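Local coordinates for mannan endo-1,4-beta-mannosidase (Cryptopygus antarcticus, PDB 4OOU), which hydrolyses internal beta-1,4-mannosidic linkages in mannans, galactomannans and glucomannans, releasing mainly short manno-oligosaccharides, at residues N133-N138 and L179-G184; L145-S150 and K212-Q217; Q204-G209 and G241-L246; T221-S226 and G267-G272. All blocks are in the same frame, centred on the assembly; numbering follows the deposited sequence.

Interaction 1: N133-N138 and L179-G184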
loop_
_atom_site.group_PDB
_atom_site.type_symbol
_atom_site.label_atom_id
_atom_site.label_comp_id
_atom_site.label_asym_id
_atom_site.label_seq_id
_atom_site.Cartn_x
_atom_site.Cartn_y
_atom_site.Cartn_z
ATOM N N ASN A 133 -6.744 -6.835 3.148
ATOM C CA ASN A 133 -5.890 -6.973 4.329
ATOM C C ASN A 133 -5.275 -8.362 4.361
ATOM O O ASN A 133 -5.972 -9.302 4.062
ATOM C CB ASN A 133 -6.729 -6.772 5.567
ATOM C CG ASN A 133 -5.920 -6.399 6.788
ATOM O OD1 ASN A 133 -6.464 -6.413 7.904
ATOM N ND2 ASN A 133 -4.639 -6.035 6.616
ATOM N N GLY A 134 -3.983 -8.476 4.691
ATOM C CA GLY A 134 -3.352 -9.755 5.026
ATOM C C GLY A 134 -2.931 -9.827 6.497
ATOM O O GLY A 134 -2.658 -10.913 7.035
ATOM N N ALA A 135 -2.868 -8.687 7.163
ATOM C CA ALA A 135 -2.571 -8.666 8.615
ATOM C C ALA A 135 -3.580 -9.544 9.360
ATOM O O ALA A 135 -3.226 -10.464 10.074
ATOM C CB ALA A 135 -2.598 -7.229 9.163
ATOM N N LEU A 136 -4.851 -9.223 9.138
ATOM C CA LEU A 136 -5.995 -9.993 9.573
ATOM C C LEU A 136 -6.767 -10.286 8.281
ATOM O O LEU A 136 -6.794 -9.465 7.355
ATOM C CB LEU A 136 -6.826 -9.164 10.547
ATOM C CG LEU A 136 -6.607 -9.240 12.085
ATOM C CD1 LEU A 136 -5.181 -9.576 12.569
ATOM C CD2 LEU A 136 -7.142 -7.965 12.760
ATOM N N GLN A 137 -7.346 -11.477 8.183
ATOM C CA GLN A 137 -8.225 -11.803 7.043
ATOM C C GLN A 137 -9.188 -12.911 7.455
ATOM O O GLN A 137 -9.018 -14.082 7.108
ATOM C CB GLN A 137 -7.407 -12.216 5.824
ATOM C CG GLN A 137 -8.224 -12.416 4.554
ATOM C CD GLN A 137 -9.084 -11.216 4.225
ATOM O OE1 GLN A 137 -8.567 -10.135 3.888
ATOM N NE2 GLN A 137 -10.413 -11.396 4.301
ATOM N N ASN A 138 -10.207 -12.499 8.205
ATOM C CA ASN A 138 -11.102 -13.406 8.917
ATOM C C ASN A 138 -12.311 -13.802 8.090
ATOM O O ASN A 138 -13.315 -14.246 8.642
ATOM C CB ASN A 138 -11.555 -12.734 10.213
ATOM C CG ASN A 138 -10.418 -12.548 11.206
ATOM O OD1 ASN A 138 -10.093 -11.426 11.622
ATOM N ND2 ASN A 138 -9.824 -13.653 11.606
ATOM N N LEU A 179 -2.168 -6.349 -1.252
ATOM C CA LEU A 179 -2.378 -6.997 0.035
ATOM C C LEU A 179 -1.499 -6.311 1.066
ATOM O O LEU A 179 -0.351 -5.978 0.783
ATOM C CB LEU A 179 -2.050 -8.467 -0.100
ATOM C CG LEU A 179 -2.286 -9.355 1.121
ATOM C CD1 LEU A 179 -3.767 -9.437 1.498
ATOM C CD2 LEU A 179 -1.719 -10.742 0.854
ATOM N N ASN A 180 -2.062 -6.045 2.239
ATOM C CA ASN A 180 -1.356 -5.327 3.299
ATOM C C ASN A 180 -0.836 -6.356 4.315
ATOM O O ASN A 180 -1.598 -7.241 4.751
ATOM C CB ASN A 180 -2.304 -4.351 3.999
ATOM C CG ASN A 180 -1.741 -3.828 5.338
ATOM O OD1 ASN A 180 -0.930 -2.895 5.351
ATOM N ND2 ASN A 180 -2.151 -4.437 6.454
ATOM N N GLU A 181 0.430 -6.239 4.695
ATOM C CA GLU A 181 1.041 -7.154 5.673
ATOM C C GLU A 181 0.676 -8.642 5.433
ATOM O O GLU A 181 0.023 -9.301 6.248
ATOM C CB GLU A 181 0.754 -6.684 7.122
ATOM C CG GLU A 181 1.173 -5.221 7.330
ATOM C CD GLU A 181 1.360 -4.793 8.788
ATOM O OE1 GLU A 181 0.898 -5.498 9.741
ATOM O OE2 GLU A 181 1.987 -3.708 8.971
ATOM N N PRO A 182 1.088 -9.165 4.281
ATOM C CA PRO A 182 0.810 -10.558 3.957
ATOM C C PRO A 182 1.350 -11.509 5.011
ATOM O O PRO A 182 0.898 -12.637 5.086
ATOM C CB PRO A 182 1.584 -10.772 2.651
ATOM C CG PRO A 182 1.730 -9.411 2.055
ATOM C CD PRO A 182 1.827 -8.468 3.212
ATOM N N GLU A 183 2.318 -11.048 5.795
ATOM C CA GLU A 183 3.009 -11.869 6.811
ATOM C C GLU A 183 2.133 -12.166 8.011
ATOM O O GLU A 183 2.458 -13.056 8.824
ATOM C CB GLU A 183 4.293 -11.184 7.314
ATOM C CG GLU A 183 5.300 -10.885 6.211
ATOM C CD GLU A 183 4.962 -9.628 5.411
ATOM O OE1 GLU A 183 4.426 -8.661 6.033
ATOM O OE2 GLU A 183 5.246 -9.624 4.178
ATOM N N GLY A 184 1.037 -11.421 8.121
ATOM C CA GLY A 184 0.069 -11.611 9.184
ATOM C C GLY A 184 -0.619 -12.963 9.145
ATOM O O GLY A 184 -0.804 -13.591 10.167
#

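Interaction 2: L145-S150 and K212-Q217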
loop_
_atom_site.group_PDB
_atom_site.type_symbol
_atom_site.label_atom_id
_atom_site.label_comp_id
_atom_site.label_asym_id
_atom_site.label_seq_id
_atom_site.Cartn_x
_atom_site.Cartn_y
_atom_site.Cartn_z
ATOM N N LEU A 145 -9.779 -17.231 -2.021
ATOM C CA LEU A 145 -9.159 -16.606 -3.194
ATOM C C LEU A 145 -7.676 -17.002 -3.324
ATOM O O LEU A 145 -7.148 -17.091 -4.430
ATOM C CB LEU A 145 -9.318 -15.083 -3.148
ATOM C CG LEU A 145 -10.515 -14.440 -3.869
ATOM C CD1 LEU A 145 -11.756 -15.322 -3.980
ATOM C CD2 LEU A 145 -10.858 -13.117 -3.193
ATOM N N PHE A 146 -7.018 -17.233 -2.194
ATOM C CA PHE A 146 -5.641 -17.738 -2.180
ATOM C C PHE A 146 -5.467 -19.156 -2.700
ATOM O O PHE A 146 -4.391 -19.492 -3.168
ATOM C CB PHE A 146 -5.059 -17.659 -0.776
ATOM C CG PHE A 146 -4.768 -16.271 -0.360
ATOM C CD1 PHE A 146 -5.714 -15.524 0.292
ATOM C CD2 PHE A 146 -3.582 -15.676 -0.716
ATOM C CE1 PHE A 146 -5.458 -14.212 0.641
ATOM C CE2 PHE A 146 -3.308 -14.367 -0.367
ATOM C CZ PHE A 146 -4.248 -13.634 0.319
ATOM N N TRP A 147 -6.499 -19.990 -2.618
ATOM C CA TRP A 147 -6.357 -21.372 -3.022
ATOM C C TRP A 147 -7.032 -21.742 -4.366
ATOM O O TRP A 147 -6.475 -22.534 -5.133
ATOM C CB TRP A 147 -6.868 -22.249 -1.914
ATOM C CG TRP A 147 -6.155 -22.096 -0.605
ATOM C CD1 TRP A 147 -6.544 -21.327 0.435
ATOM C CD2 TRP A 147 -4.955 -22.760 -0.186
ATOM N NE1 TRP A 147 -5.666 -21.461 1.492
ATOM C CE2 TRP A 147 -4.687 -22.345 1.137
ATOM C CE3 TRP A 147 -4.080 -23.677 -0.800
ATOM C CZ2 TRP A 147 -3.581 -22.795 1.861
ATOM C CZ3 TRP A 147 -2.973 -24.128 -0.083
ATOM C CH2 TRP A 147 -2.739 -23.691 1.244
ATOM N N ASP A 148 -8.191 -21.146 -4.664
ATOM C CA ASP A 148 -9.048 -21.559 -5.792
ATOM C C ASP A 148 -8.872 -20.698 -7.047
ATOM O O ASP A 148 -9.421 -19.598 -7.145
ATOM C CB ASP A 148 -10.511 -21.520 -5.338
ATOM C CG ASP A 148 -11.454 -22.272 -6.256
ATOM O OD1 ASP A 148 -11.414 -22.123 -7.500
ATOM O OD2 ASP A 148 -12.289 -22.996 -5.702
ATOM N N GLU A 149 -8.153 -21.233 -8.029
ATOM C CA GLU A 149 -7.882 -20.510 -9.261
ATOM C C GLU A 149 -9.141 -19.963 -9.932
ATOM O O GLU A 149 -9.092 -18.883 -10.506
ATOM C CB GLU A 149 -7.120 -21.387 -10.258
ATOM C CG GLU A 149 -5.785 -21.921 -9.756
ATOM C CD GLU A 149 -4.858 -22.402 -10.863
ATOM O OE1 GLU A 149 -5.256 -22.423 -12.065
ATOM O OE2 GLU A 149 -3.705 -22.760 -10.514
ATOM N N SER A 150 -10.263 -20.684 -9.880
ATOM C CA SER A 150 -11.509 -20.209 -10.555
ATOM C C SER A 150 -12.171 -19.070 -9.789
ATOM O O SER A 150 -12.700 -18.123 -10.395
ATOM C CB SER A 150 -12.526 -21.348 -10.796
ATOM O OG SER A 150 -12.927 -21.979 -9.585
ATOM N N LYS A 212 -2.466 -19.088 7.849
ATOM C CA LYS A 212 -3.391 -19.566 6.797
ATOM C C LYS A 212 -2.759 -19.929 5.457
ATOM O O LYS A 212 -3.131 -20.917 4.845
ATOM C CB LYS A 212 -4.486 -18.508 6.537
ATOM C CG LYS A 212 -5.133 -17.989 7.815
ATOM C CD LYS A 212 -6.281 -17.039 7.531
ATOM C CE LYS A 212 -6.795 -16.398 8.823
ATOM N NZ LYS A 212 -7.530 -17.356 9.700
ATOM N N PHE A 213 -1.833 -19.104 4.987
ATOM C CA PHE A 213 -1.324 -19.211 3.630
ATOM C C PHE A 213 0.193 -19.456 3.581
ATOM O O PHE A 213 0.966 -18.756 4.237
ATOM C CB PHE A 213 -1.591 -17.920 2.864
ATOM C CG PHE A 213 -2.960 -17.332 3.087
ATOM C CD1 PHE A 213 -4.088 -17.976 2.613
ATOM C CD2 PHE A 213 -3.110 -16.109 3.731
ATOM C CE1 PHE A 213 -5.332 -17.433 2.806
ATOM C CE2 PHE A 213 -4.365 -15.566 3.919
ATOM C CZ PHE A 213 -5.478 -16.230 3.461
ATOM N N PRO A 214 0.635 -20.429 2.775
ATOM C CA PRO A 214 2.050 -20.514 2.507
ATOM C C PRO A 214 2.506 -19.431 1.514
ATOM O O PRO A 214 1.745 -19.016 0.602
ATOM C CB PRO A 214 2.206 -21.908 1.899
ATOM C CG PRO A 214 0.959 -22.639 2.255
ATOM C CD PRO A 214 -0.088 -21.586 2.234
ATOM N N MET A 215 3.748 -18.982 1.687
ATOM C CA MET A 215 4.280 -17.949 0.827
ATOM C C MET A 215 3.934 -18.224 -0.614
ATOM O O MET A 215 3.621 -17.294 -1.358
ATOM C CB MET A 215 5.783 -17.855 0.959
ATOM C CG MET A 215 6.343 -16.567 0.402
ATOM S SD MET A 215 6.050 -15.221 1.537
ATOM C CE MET A 215 5.351 -14.085 0.354
ATOM N N LYS A 216 3.983 -19.488 -1.020
ATOM C CA LYS A 216 3.692 -19.797 -2.406
ATOM C C LYS A 216 2.308 -19.285 -2.814
ATOM O O LYS A 216 2.169 -18.674 -3.868
ATOM C CB LYS A 216 3.812 -21.295 -2.723
ATOM C CG LYS A 216 3.456 -21.571 -4.191
ATOM C CD LYS A 216 3.864 -22.936 -4.721
ATOM C CE LYS A 216 3.755 -22.907 -6.235
ATOM N NZ LYS A 216 3.969 -24.245 -6.829
ATOM N N GLN A 217 1.288 -19.547 -2.004
ATOM C CA GLN A 217 -0.059 -19.092 -2.357
ATOM C C GLN A 217 -0.151 -17.588 -2.270
ATOM O O GLN A 217 -0.679 -16.944 -3.193
ATOM C CB GLN A 217 -1.133 -19.742 -1.503
ATOM C CG GLN A 217 -1.166 -21.257 -1.632
ATOM C CD GLN A 217 -1.292 -21.702 -3.068
ATOM O OE1 GLN A 217 -2.263 -21.371 -3.757
ATOM N NE2 GLN A 217 -0.291 -22.447 -3.543
#

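Interaction 3: Q204-G209 and G241-L246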
loop_
_atom_site.group_PDB
_atom_site.type_symbol
_atom_site.label_atom_id
_atom_site.label_comp_id
_atom_site.label_asym_id
_atom_site.label_seq_id
_atom_site.Cartn_x
_atom_site.Cartn_y
_atom_site.Cartn_z
ATOM N N GLN A 204 10.209 -14.491 14.461
ATOM C CA GLN A 204 10.153 -13.045 14.305
ATOM C C GLN A 204 8.710 -12.514 14.484
ATOM O O GLN A 204 8.512 -11.315 14.533
ATOM C CB GLN A 204 10.744 -12.628 12.953
ATOM C CG GLN A 204 12.170 -13.127 12.712
ATOM C CD GLN A 204 13.227 -12.400 13.537
ATOM O OE1 GLN A 204 12.936 -11.730 14.548
ATOM N NE2 GLN A 204 14.474 -12.526 13.102
ATOM N N GLY A 205 7.722 -13.411 14.578
ATOM C CA GLY A 205 6.358 -13.061 14.976
ATOM C C GLY A 205 5.309 -13.059 13.870
ATOM O O GLY A 205 4.159 -12.706 14.131
ATOM N N ALA A 206 5.684 -13.453 12.649
ATOM C CA ALA A 206 4.717 -13.584 11.568
ATOM C C ALA A 206 3.701 -14.635 11.967
ATOM O O ALA A 206 3.958 -15.435 12.881
ATOM C CB ALA A 206 5.391 -13.977 10.262
ATOM N N GLY A 207 2.559 -14.634 11.278
ATOM C CA GLY A 207 1.482 -15.589 11.537
ATOM C C GLY A 207 0.519 -15.103 12.591
ATOM O O GLY A 207 -0.357 -15.841 13.006
ATOM N N TRP A 208 0.659 -13.857 13.025
ATOM C CA TRP A 208 -0.093 -13.367 14.190
ATOM C C TRP A 208 -1.623 -13.337 13.928
ATOM O O TRP A 208 -2.447 -13.399 14.877
ATOM C CB TRP A 208 0.443 -11.984 14.651
ATOM C CG TRP A 208 0.058 -10.800 13.803
ATOM C CD1 TRP A 208 -1.056 -10.014 13.941
ATOM C CD2 TRP A 208 0.786 -10.255 12.702
ATOM N NE1 TRP A 208 -1.067 -9.034 12.981
ATOM C CE2 TRP A 208 0.050 -9.160 12.212
ATOM C CE3 TRP A 208 1.977 -10.593 12.075
ATOM C CZ2 TRP A 208 0.469 -8.403 11.127
ATOM C CZ3 TRP A 208 2.399 -9.827 10.987
ATOM C CH2 TRP A 208 1.647 -8.747 10.533
ATOM N N GLY A 209 -1.985 -13.242 12.644
ATOM C CA GLY A 209 -3.379 -13.300 12.245
ATOM C C GLY A 209 -3.876 -14.715 12.045
ATOM O O GLY A 209 -4.984 -14.934 11.599
ATOM N N GLY A 241 2.626 -3.976 0.883
ATOM C CA GLY A 241 3.212 -3.331 2.061
ATOM C C GLY A 241 3.530 -4.366 3.133
ATOM O O GLY A 241 2.633 -4.832 3.841
ATOM N N SER A 242 4.790 -4.760 3.221
ATOM C CA SER A 242 5.173 -5.726 4.244
ATOM C C SER A 242 5.163 -5.136 5.631
ATOM O O SER A 242 5.339 -3.918 5.816
ATOM C CB SER A 242 6.533 -6.335 3.964
ATOM O OG SER A 242 6.381 -7.330 2.962
ATOM N N TRP A 243 4.976 -6.015 6.607
ATOM C CA TRP A 243 4.910 -5.579 8.006
ATOM C C TRP A 243 6.225 -5.055 8.546
ATOM O O TRP A 243 6.212 -4.310 9.495
ATOM C CB TRP A 243 4.316 -6.679 8.892
ATOM C CG TRP A 243 5.121 -7.309 9.950
ATOM C CD1 TRP A 243 4.981 -7.122 11.314
ATOM C CD2 TRP A 243 6.072 -8.363 9.789
ATOM N NE1 TRP A 243 5.826 -7.981 11.998
ATOM C CE2 TRP A 243 6.498 -8.753 11.090
ATOM C CE3 TRP A 243 6.611 -9.016 8.681
ATOM C CZ2 TRP A 243 7.443 -9.744 11.299
ATOM C CZ3 TRP A 243 7.569 -10.004 8.894
ATOM C CH2 TRP A 243 7.975 -10.354 10.203
ATOM N N SER A 244 7.335 -5.397 7.883
ATOM C CA SER A 244 8.695 -5.156 8.382
ATOM C C SER A 244 9.663 -5.167 7.231
ATOM O O SER A 244 9.371 -5.734 6.186
ATOM C CB SER A 244 9.098 -6.331 9.257
ATOM O OG SER A 244 10.277 -6.046 9.942
ATOM N N GLU A 245 10.839 -4.593 7.449
ATOM C CA GLU A 245 11.984 -4.708 6.523
ATOM C C GLU A 245 12.352 -6.157 6.121
ATOM O O GLU A 245 12.780 -6.384 4.973
ATOM C CB GLU A 245 13.200 -4.009 7.149
ATOM C CG GLU A 245 13.800 -4.702 8.384
ATOM C CD GLU A 245 13.173 -4.341 9.721
ATOM O OE1 GLU A 245 12.241 -3.503 9.818
ATOM O OE2 GLU A 245 13.640 -4.935 10.721
ATOM N N LEU A 246 12.140 -7.103 7.065
ATOM C CA LEU A 246 12.588 -8.525 7.008
ATOM C C LEU A 246 12.306 -9.326 5.747
ATOM O O LEU A 246 12.907 -10.402 5.504
ATOM C CB LEU A 246 11.937 -9.310 8.151
ATOM C CG LEU A 246 12.558 -9.368 9.560
ATOM C CD1 LEU A 246 13.748 -8.459 9.811
ATOM C CD2 LEU A 246 11.488 -9.092 10.604
#

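Interaction 4: T221-S226 and G267-G272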
loop_
_atom_site.group_PDB
_atom_site.type_symbol
_atom_site.label_atom_id
_atom_site.label_comp_id
_atom_site.label_asym_id
_atom_site.label_seq_id
_atom_site.Cartn_x
_atom_site.Cartn_y
_atom_site.Cartn_z
ATOM N N THR A 221 -1.061 -15.546 -5.505
ATOM C CA THR A 221 -2.247 -14.719 -5.445
ATOM C C THR A 221 -1.925 -13.281 -5.826
ATOM O O THR A 221 -2.650 -12.669 -6.634
ATOM C CB THR A 221 -2.888 -14.811 -4.067
ATOM O OG1 THR A 221 -3.264 -16.164 -3.858
ATOM C CG2 THR A 221 -4.105 -13.939 -3.973
ATOM N N ILE A 222 -0.826 -12.742 -5.306
ATOM C CA ILE A 222 -0.545 -11.353 -5.638
ATOM C C ILE A 222 -0.035 -11.228 -7.094
ATOM O O ILE A 222 -0.378 -10.278 -7.790
ATOM C CB ILE A 222 0.145 -10.475 -4.494
ATOM C CG1 ILE A 222 1.167 -9.500 -5.060
ATOM C CG2 ILE A 222 0.733 -11.238 -3.283
ATOM C CD1 ILE A 222 2.561 -10.030 -5.027
ATOM N N ASN A 223 0.683 -12.230 -7.578
ATOM C CA ASN A 223 1.096 -12.275 -8.991
ATOM C C ASN A 223 -0.100 -12.188 -9.942
ATOM O O ASN A 223 -0.163 -11.281 -10.790
ATOM C CB ASN A 223 1.916 -13.552 -9.260
ATOM C CG ASN A 223 2.403 -13.669 -10.702
ATOM O OD1 ASN A 223 2.190 -14.707 -11.345
ATOM N ND2 ASN A 223 3.076 -12.615 -11.209
ATOM N N TRP A 224 -1.067 -13.085 -9.759
ATOM C CA TRP A 224 -2.244 -13.080 -10.614
ATOM C C TRP A 224 -2.949 -11.741 -10.550
ATOM O O TRP A 224 -3.407 -11.231 -11.578
ATOM C CB TRP A 224 -3.239 -14.164 -10.231
ATOM C CG TRP A 224 -2.847 -15.524 -10.651
ATOM C CD1 TRP A 224 -1.603 -16.044 -10.630
ATOM C CD2 TRP A 224 -3.713 -16.569 -11.118
ATOM N NE1 TRP A 224 -1.622 -17.338 -11.053
ATOM C CE2 TRP A 224 -2.904 -17.696 -11.358
ATOM C CE3 TRP A 224 -5.096 -16.663 -11.355
ATOM C CZ2 TRP A 224 -3.420 -18.919 -11.832
ATOM C CZ3 TRP A 224 -5.617 -17.884 -11.838
ATOM C CH2 TRP A 224 -4.773 -18.994 -12.063
ATOM N N ILE A 225 -3.054 -11.169 -9.345
ATOM C CA ILE A 225 -3.810 -9.939 -9.197
ATOM C C ILE A 225 -3.142 -8.742 -9.878
ATOM O O ILE A 225 -3.806 -7.989 -10.600
ATOM C CB ILE A 225 -4.128 -9.654 -7.734
ATOM C CG1 ILE A 225 -5.106 -10.708 -7.207
ATOM C CG2 ILE A 225 -4.777 -8.285 -7.586
ATOM C CD1 ILE A 225 -5.243 -10.695 -5.695
ATOM N N SER A 226 -1.831 -8.584 -9.666
ATOM C CA SER A 226 -1.042 -7.555 -10.357
ATOM C C SER A 226 -1.139 -7.732 -11.866
ATOM O O SER A 226 -1.274 -6.761 -12.633
ATOM C CB SER A 226 0.420 -7.660 -9.957
ATOM O OG SER A 226 1.214 -6.698 -10.614
ATOM N N GLY A 267 3.193 -17.688 -9.972
ATOM C CA GLY A 267 1.898 -17.729 -10.621
ATOM C C GLY A 267 1.990 -17.646 -12.120
ATOM O O GLY A 267 0.983 -17.771 -12.804
ATOM N N GLY A 268 3.198 -17.401 -12.613
ATOM C CA GLY A 268 3.510 -17.636 -13.995
ATOM C C GLY A 268 3.004 -16.532 -14.854
ATOM O O GLY A 268 2.963 -16.680 -16.058
ATOM N N LYS A 269 2.609 -15.424 -14.235
ATOM C CA LYS A 269 2.137 -14.275 -14.985
ATOM C C LYS A 269 3.262 -13.261 -14.945
ATOM O O LYS A 269 3.741 -12.844 -13.874
ATOM C CB LYS A 269 0.777 -13.765 -14.493
ATOM C CG LYS A 269 -0.300 -14.838 -14.677
ATOM C CD LYS A 269 -1.650 -14.314 -15.157
ATOM C CE LYS A 269 -2.767 -15.344 -14.957
ATOM N NZ LYS A 269 -3.091 -16.077 -16.211
ATOM N N SER A 270 3.713 -12.932 -16.152
ATOM C CA SER A 270 5.031 -12.391 -16.339
ATOM C C SER A 270 5.052 -10.903 -16.019
ATOM O O SER A 270 6.079 -10.374 -15.617
ATOM C CB SER A 270 5.520 -12.686 -17.772
ATOM O OG SER A 270 5.029 -11.727 -18.670
ATOM N N ASN A 271 3.918 -10.239 -16.213
ATOM C CA ASN A 271 3.750 -8.827 -15.853
ATOM C C ASN A 271 2.994 -8.652 -14.530
ATOM O O ASN A 271 2.318 -7.662 -14.329
ATOM C CB ASN A 271 3.004 -8.094 -16.975
ATOM C CG ASN A 271 1.542 -8.442 -17.016
ATOM O OD1 ASN A 271 1.113 -9.481 -16.501
ATOM N ND2 ASN A 271 0.759 -7.555 -17.579
ATOM N N GLY A 272 3.115 -9.624 -13.624
ATOM C CA GLY A 272 2.406 -9.580 -12.361
ATOM C C GLY A 272 3.408 -9.189 -11.323
ATOM O O GLY A 272 3.740 -10.002 -10.425
#

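Interaction 1: N133-N138 and L179-G184
Gly-134 lies against the backbone of Asn-180, Glu-181 and Pro-182. Gly-134 N donates to Asn-180 O over 2.7 Å. The donor lies in the carbonyl plane, but the bond is bent, with an angle of 137° at the hydrogen. A side chain at Gly-134 would run into Asn-180 O and press on Pro-182 CA. Leu-179 packs on the same peptide. Its CG is anti to the backbone N (chi1 -176°), and Leu-179 CD1 comes within 3.3 Å of Gly-134 N and 3.4 Å of Asn-133 O. An alanine in place of Leu-179 would probably open a gap beside these two atoms. Asn-133 and Asn-180 form a parallel bridge between strands 126-133 and 179-180 of the TIM barrel. In glycosyl hydrolase family 5, catalytic residues sit at the C-terminal ends of such strands, and Glu-181, by similarity the proton donor/acceptor, directly follows the bridge. The side chains of Asn-133 and Asn-180 lie side by side, pointing the same way, with their amide planes 35° apart. Asn-180 binds substrate; here its OD1 accepts from Arg-81. Ala-135 packs its CB 3.9 Å from Asn-180 ND2 and equally far from Glu-181 OE1. The other carboxylate oxygen, Glu-181 OE2, is hydrogen-bonded to His-280. Ala-135 O rests 3.6 Å from Gly-184 CA, another position where a CB would clash.

Interaction 2: L145-S150 and K212-Q217
Lys-212 meets Trp-147 through its backbone: Lys-212 O lies at the edge of the indole, in its plane, 3.6 Å from Trp-147 CZ2. The CB of Lys-212 covers the centre of one face of the Phe-213 ring. The opposite face of Phe-213 stacks face to face on Phe-146, with centroids 3.8 Å apart and planes 29° from parallel. Phe-213 CD1 also lies 4.0 Å from Trp-147 NE1. Pro-214 is the N-cap residue of helix 215-232. Pro-214 CD touches Trp-147 CH2 at 3.5 Å. In the first turn of the helix, Gln-217 lays its CG over a face of the same indole, a CH-pi contact of 4.0 Å to the centroid of the six-membered ring. The chain bends at chi2 (-54°), which keeps CD beside the indole, and the amide plane runs within 6° of the ring plane. Trp-147 binds substrate, so the contact lies at the binding cleft. Asp-148, also a substrate-binding residue, caps the start of helix 149-167 by a weak bond from Ser-150 N. Just beyond the contact, a salt bridge from Glu-149 to Lys-220 joins helix 149-167 to helix 215-232.

Interaction 3: Q204-G209 and G241-L246
Trp-208 pushes the far end of its six-membered ring over one face of Trp-243. Trp-208 CZ3 is 3.8 Å from Trp-243 CD1, offset toward the rim. The CG of Trp-208 lies between the backbone N and the carbonyl carbon (chi1 75°), which starts the indole toward Trp-243. The two ring planes meet obliquely, 41° apart. The side chains slide past each other in opposite directions. Gln-204 O meets the Trp-243 edge in the ring plane, 3.8 Å from Trp-243 CZ2. Ala-206 CB adds a looser contact, 4.5 Å from Trp-243 CH2. Gln-204 CB also reaches Leu-246 CD2 at 4.3 Å. Gln-204, Trp-208 and Trp-243 all bind substrate, consistent with the two indoles lining part of the mannan cleft. Further out, Ser-244 CB sits against the opposite face of Trp-243, toward its rim. Glu-183 fixes the backbone beneath: its OE1 accepts from Trp-243 N, and its OE2 bonds with Ser-242 OG. Its backbone is hydrogen-bonded to Gly-207. Glu-181, probably the catalytic acid/base, touches both indoles. The two segments are barrel-top loops. Residues 204-209 lie between strand 179-180 and helix 215-232. Residues 241-246 lead from strand 238-241 toward helix 260-267.

Interaction 4: T221-S226 and G267-G272
Gly-272 closes a type I turn begun at Lys-269, and its CA comes 4.5 Å from Ser-226 CA on the helix. Asn-223 reaches into this turn with CG anti to the backbone N (chi1 -179°). Asn-223 OD1 accepts from Lys-269 N at 3.0 Å, on a lone pair. Asn-223 ND2 donates to Lys-269 O and to Gly-272 O, each at 2.8 Å. Both acceptors lie within 4° of the amide plane, so three bonds fix the rotation of the amide. An alanine in place of Asn-223 would probably leave Lys-269 N and Gly-272 O without these mates and hold the turn less firmly to the helix. Trp-224, the next residue of the helix, packs on the same loop. Its NE1 gives a weak bond to Gly-267 O, and Lys-269 CE lies over its face, 4.2 Å from the centroid of the five-membered ring. The cation-pi approach of Lys-269 NZ is long and at most weak. A CB on Gly-267 would strike Asn-223 OD1 and Trp-224 CD1; one on Gly-272 would strike Asn-223 O. The contact joins helix 215-232 to the loop between helix 260-267 and strand 277-281. Trp-224 also touches Glu-149 and Asn-153 of helix 149-167, which flanks helix 215-232.

Interaction 1 is the most buried of the four and lies at the catalytic end of the barrel strands. It is largely backbone packing, with glycines at tight points. Interaction 3 adjoins it: Glu-181 and Glu-183 of interaction 1 contact its residues. There the chemistry turns aromatic, and residues become more exposed toward the cleft. Interaction 2 is also aromatic and partly buried, but it lies farther out, near the first turns of helices 149-167 and 215-232; Leu-179 of interaction 1 touches its Phe-146. Interactions 2 and 4 share helix 215-232, with Thr-221 packed on Phe-146. Interaction 4 is the most polar, a side-chain amide gripping a surface loop, and it makes no touch with interactions 1 or 3.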